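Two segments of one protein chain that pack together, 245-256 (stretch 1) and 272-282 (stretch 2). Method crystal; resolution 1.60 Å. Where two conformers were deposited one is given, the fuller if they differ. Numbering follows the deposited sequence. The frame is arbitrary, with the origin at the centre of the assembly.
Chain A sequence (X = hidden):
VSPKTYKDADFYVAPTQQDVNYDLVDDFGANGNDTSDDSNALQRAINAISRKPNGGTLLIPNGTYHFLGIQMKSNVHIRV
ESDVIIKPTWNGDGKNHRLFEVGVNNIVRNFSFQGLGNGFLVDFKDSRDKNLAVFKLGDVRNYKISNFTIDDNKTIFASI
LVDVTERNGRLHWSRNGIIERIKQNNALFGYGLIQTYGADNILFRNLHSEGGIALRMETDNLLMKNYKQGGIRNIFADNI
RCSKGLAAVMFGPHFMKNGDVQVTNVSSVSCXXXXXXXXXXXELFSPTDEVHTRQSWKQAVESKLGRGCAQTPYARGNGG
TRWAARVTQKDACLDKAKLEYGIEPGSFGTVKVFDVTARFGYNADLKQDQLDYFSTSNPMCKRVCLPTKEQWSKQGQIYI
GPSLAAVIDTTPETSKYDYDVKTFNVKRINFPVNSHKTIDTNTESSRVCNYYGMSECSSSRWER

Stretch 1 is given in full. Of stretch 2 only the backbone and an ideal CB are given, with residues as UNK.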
# COMPACT_ATOMS: atom_id res chain seq x y z
N GLY A 245 7.85 9.69 4.31
CA GLY A 245 6.47 9.26 4.45
C GLY A 245 6.08 8.93 5.88
O GLY A 245 6.72 9.36 6.83
N LEU A 246 5.01 8.14 6.01
CA LEU A 246 4.51 7.73 7.31
C LEU A 246 5.27 6.54 7.86
O LEU A 246 5.76 6.57 8.99
CB LEU A 246 3.02 7.37 7.21
CG LEU A 246 2.03 8.49 6.90
CD1 LEU A 246 0.64 7.89 6.73
CD2 LEU A 246 2.03 9.51 8.03
N ALA A 247 5.37 5.49 7.06
CA ALA A 247 6.06 4.27 7.48
C ALA A 247 6.30 3.37 6.28
O ALA A 247 5.65 3.52 5.25
CB ALA A 247 5.23 3.53 8.51
N ALA A 248 7.23 2.44 6.42
CA ALA A 248 7.53 1.50 5.35
C ALA A 248 6.51 0.38 5.43
O ALA A 248 5.95 -0.05 4.42
CB ALA A 248 8.93 0.94 5.52
N VAL A 249 6.26 -0.08 6.65
CA VAL A 249 5.32 -1.16 6.88
C VAL A 249 4.32 -0.76 7.95
O VAL A 249 4.70 -0.26 9.00
CB VAL A 249 6.05 -2.42 7.34
CG1 VAL A 249 5.05 -3.52 7.64
CG2 VAL A 249 7.03 -2.88 6.26
N MET A 250 3.04 -0.98 7.68
CA MET A 250 2.02 -0.63 8.65
C MET A 250 0.95 -1.71 8.77
O MET A 250 0.52 -2.29 7.77
CB MET A 250 1.38 0.70 8.27
CG MET A 250 0.21 1.10 9.15
SD MET A 250 -1.35 0.53 8.46
CE MET A 250 -2.03 2.11 7.92
N PHE A 251 0.55 -1.98 10.01
CA PHE A 251 -0.48 -2.97 10.28
C PHE A 251 -1.66 -2.23 10.88
O PHE A 251 -1.52 -1.52 11.88
CB PHE A 251 0.01 -4.02 11.28
CG PHE A 251 1.17 -4.84 10.80
CD1 PHE A 251 2.47 -4.37 10.94
CD2 PHE A 251 0.96 -6.07 10.19
CE1 PHE A 251 3.55 -5.13 10.49
CE2 PHE A 251 2.03 -6.83 9.73
CZ PHE A 251 3.33 -6.36 9.88
N GLY A 252 -2.83 -2.39 10.27
CA GLY A 252 -4.04 -1.75 10.76
C GLY A 252 -5.17 -2.66 10.35
O GLY A 252 -5.76 -2.48 9.29
N PRO A 253 -5.52 -3.64 11.19
CA PRO A 253 -6.60 -4.59 10.88
C PRO A 253 -8.02 -4.06 10.91
O PRO A 253 -8.93 -4.70 10.38
CB PRO A 253 -6.37 -5.69 11.91
CG PRO A 253 -5.95 -4.90 13.12
CD PRO A 253 -4.97 -3.89 12.54
N HIS A 254 -8.23 -2.90 11.52
CA HIS A 254 -9.57 -2.34 11.62
C HIS A 254 -10.49 -3.38 12.26
O HIS A 254 -10.30 -3.74 13.42
CB HIS A 254 -10.09 -1.92 10.24
CG HIS A 254 -9.50 -0.63 9.75
ND1 HIS A 254 -10.24 0.53 9.64
CD2 HIS A 254 -8.24 -0.31 9.38
CE1 HIS A 254 -9.45 1.51 9.22
NE2 HIS A 254 -8.24 1.02 9.05
N PHE A 255 -11.45 -3.90 11.50
CA PHE A 255 -12.41 -4.88 11.99
C PHE A 255 -12.09 -6.32 11.59
O PHE A 255 -12.73 -7.27 12.06
CB PHE A 255 -13.79 -4.53 11.44
CG PHE A 255 -13.82 -4.46 9.93
CD1 PHE A 255 -13.78 -5.62 9.17
CD2 PHE A 255 -13.81 -3.23 9.28
CE1 PHE A 255 -13.73 -5.57 7.78
CE2 PHE A 255 -13.75 -3.16 7.89
CZ PHE A 255 -13.71 -4.33 7.14
N MET A 256 -11.10 -6.49 10.72
CA MET A 256 -10.75 -7.80 10.20
C MET A 256 -9.77 -8.66 10.99
O MET A 256 -8.77 -8.17 11.52
CB MET A 256 -10.22 -7.63 8.77
CG MET A 256 -9.72 -8.90 8.09
SD MET A 256 -10.99 -10.16 7.86
CE MET A 256 -12.28 -9.18 7.13
N UNK A 272 7.83 8.82 9.49
CA UNK A 272 7.31 8.93 10.85
C UNK A 272 7.98 7.85 11.69
O UNK A 272 8.50 8.11 12.77
CB UNK A 272 5.79 8.79 10.88
N UNK A 273 7.96 6.63 11.16
CA UNK A 273 8.60 5.49 11.80
C UNK A 273 8.81 4.47 10.69
O UNK A 273 8.30 4.65 9.59
CB UNK A 273 7.77 4.93 12.95
N UNK A 274 9.57 3.42 10.97
CA UNK A 274 9.80 2.40 9.95
C UNK A 274 8.63 1.43 9.94
O UNK A 274 8.14 1.03 8.89
CB UNK A 274 11.12 1.66 10.20
N UNK A 275 8.20 1.04 11.14
CA UNK A 275 7.09 0.11 11.29
C UNK A 275 6.04 0.76 12.17
O UNK A 275 6.36 1.42 13.16
CB UNK A 275 7.55 -1.22 11.88
N UNK A 276 4.78 0.57 11.81
CA UNK A 276 3.69 1.13 12.57
C UNK A 276 2.56 0.12 12.69
O UNK A 276 2.17 -0.50 11.70
CB UNK A 276 3.19 2.42 11.92
N UNK A 277 2.05 -0.05 13.90
CA UNK A 277 0.95 -0.98 14.14
C UNK A 277 -0.16 -0.25 14.88
O UNK A 277 0.07 0.34 15.94
CB UNK A 277 1.42 -2.20 14.93
N UNK A 278 -1.36 -0.29 14.31
CA UNK A 278 -2.52 0.37 14.90
C UNK A 278 -3.42 -0.66 15.55
O UNK A 278 -3.48 -1.81 15.13
CB UNK A 278 -3.29 1.17 13.85
N UNK A 279 -4.13 -0.24 16.59
CA UNK A 279 -5.04 -1.13 17.27
C UNK A 279 -6.22 -1.44 16.35
O UNK A 279 -6.61 -0.63 15.52
CB UNK A 279 -5.51 -0.52 18.59
N UNK A 280 -6.77 -2.64 16.49
CA UNK A 280 -7.94 -2.99 15.71
C UNK A 280 -9.04 -2.25 16.45
O UNK A 280 -8.89 -1.94 17.63
CB UNK A 280 -8.18 -4.50 15.60
N UNK A 281 -10.14 -1.95 15.76
CA UNK A 281 -11.23 -1.25 16.42
C UNK A 281 -12.56 -1.59 15.77
O UNK A 281 -12.61 -2.11 14.66
CB UNK A 281 -10.99 0.26 16.39
N UNK A 282 -13.64 -1.28 16.49
CA UNK A 282 -14.97 -1.55 15.99
C UNK A 282 -15.72 -0.25 15.74
O UNK A 282 -15.51 0.74 16.43
CB UNK A 282 -15.74 -2.43 16.97

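At position 272 the CA-to-CB bond points toward stretch 1, and an ideal CB would lie 2.9 Å from Leu-246 O, a clash. With phi/psi of -55/-49 the angles suit any residue, so the steric evidence decides: glycine fits best. It is Gly-272, whose N donates to Gly-245 O at 2.9 Å.

Position 273 points sideways, its ideal CB 4.7 Å from Leu-246 O and 5.3 Å from Ala-247 CB. A small residue, polar or not, would suit. Ser-273 is found; its N donates to Leu-246 O (3.1 Å), and a water joins that same oxygen (2.7 Å from Leu-246 O) to Ser-273 OG (2.5 Å).

Position 274 points away, so stretch 1 scarcely restricts it. It is Ala-274, whose O accepts from both Ala-248 N (3.0 Å) and Val-249 N (3.1 Å), where the chain of stretch 1 turns its corner.

From 275 to 277 the backbone pairs in parallel with stretch 1. Position 275 shares a sheet face with Val-249 and Phe-251, and phi/psi of -125/139 is extended; Val, Ile, Leu or Thr would all suit. Val-275 places CG1 4.4 Å from Phe-251 CE1, at the edge of the ring.

Position 276 lies on the other face, with its ideal CB 4.1 Å from Ala-247 CB and 4.3 Å from Met-250 CG. A long side chain with an aliphatic stem would suit, whether apolar, Lys or Arg. Arg-276 is extended, and Met-250 CG lies over one face of its guanidinium, 4.1 Å from Arg-276 NE. Its backbone N donates to Val-249 O (2.9 Å), and its O accepts from Phe-251 N (2.8 Å).

Position 277 returns to the Phe-251 face, its ideal CB 4.3 Å from Phe-251 O. Ser, Thr, Ala or Val is plausible; Ser-277 OG sits 3.6 Å from Phe-251 CD1.

Position 278 points sideways, its ideal CB 3.8 Å from Phe-251 O and 4.3 Å from Gly-252 CA. Several modest side chains could fit, and the Arg two residues back favours an acid. Asp-278 forms a salt bridge with it, Arg-276 NH2 to Asp-278 OD2 at 2.8 Å, while Arg-276 NE donates to Asp-278 OD1 (2.9 Å).

Position 279 points away and is weakly constrained; it is Ser-279.

At 280 an ideal CB would be tight against His-254 O (3.1 Å) and Pro-253 CG (3.4 Å). Glycine is favoured, and Gly-280 is present.

Position 281 points sideways, but a long side chain could reach the His-254 ring; aromatic or large apolar residues suit. Phe-281 brings CZ to 3.1 Å from His-254 ND1, the ring planes oblique at 51°.

Position 282 points away, leaving the choice open; it is Val-282.

Stretch 2 272-282: GSAVRSDSGFV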
# COMPACT_ATOMS: atom_id res chain seq x y z
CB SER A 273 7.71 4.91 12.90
OG SER A 273 6.53 4.33 12.38
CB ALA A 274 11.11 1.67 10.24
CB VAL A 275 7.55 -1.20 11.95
CG1 VAL A 275 6.37 -2.16 12.07
CG2 VAL A 275 8.67 -1.83 11.13
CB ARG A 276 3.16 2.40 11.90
CG ARG A 276 1.87 2.91 12.48
CD ARG A 276 1.39 4.13 11.73
NE ARG A 276 -0.06 4.24 11.76
CZ ARG A 276 -0.75 5.14 11.07
NH1 ARG A 276 -0.12 6.01 10.30
NH2 ARG A 276 -2.08 5.16 11.15
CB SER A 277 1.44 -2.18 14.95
OG SER A 277 2.43 -2.90 14.23
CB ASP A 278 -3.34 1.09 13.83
CG ASP A 278 -2.60 2.24 13.18
OD1 ASP A 278 -1.47 2.56 13.63
OD2 ASP A 278 -3.15 2.81 12.22
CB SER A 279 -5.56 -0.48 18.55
OG SER A 279 -6.56 -1.29 19.16
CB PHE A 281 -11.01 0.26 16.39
CG PHE A 281 -10.92 0.84 15.01
CD1 PHE A 281 -9.73 0.76 14.28
CD2 PHE A 281 -12.02 1.46 14.43
CE1 PHE A 281 -9.65 1.29 13.00
CE2 PHE A 281 -11.95 1.99 13.14
CZ PHE A 281 -10.75 1.90 12.43
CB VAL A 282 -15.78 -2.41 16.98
CG1 VAL A 282 -16.55 -3.44 16.21
CG2 VAL A 282 -14.85 -3.08 17.98
O HOH W 1 4.61 5.47 11.17
O HOH W 2 -6.61 -0.80 12.63
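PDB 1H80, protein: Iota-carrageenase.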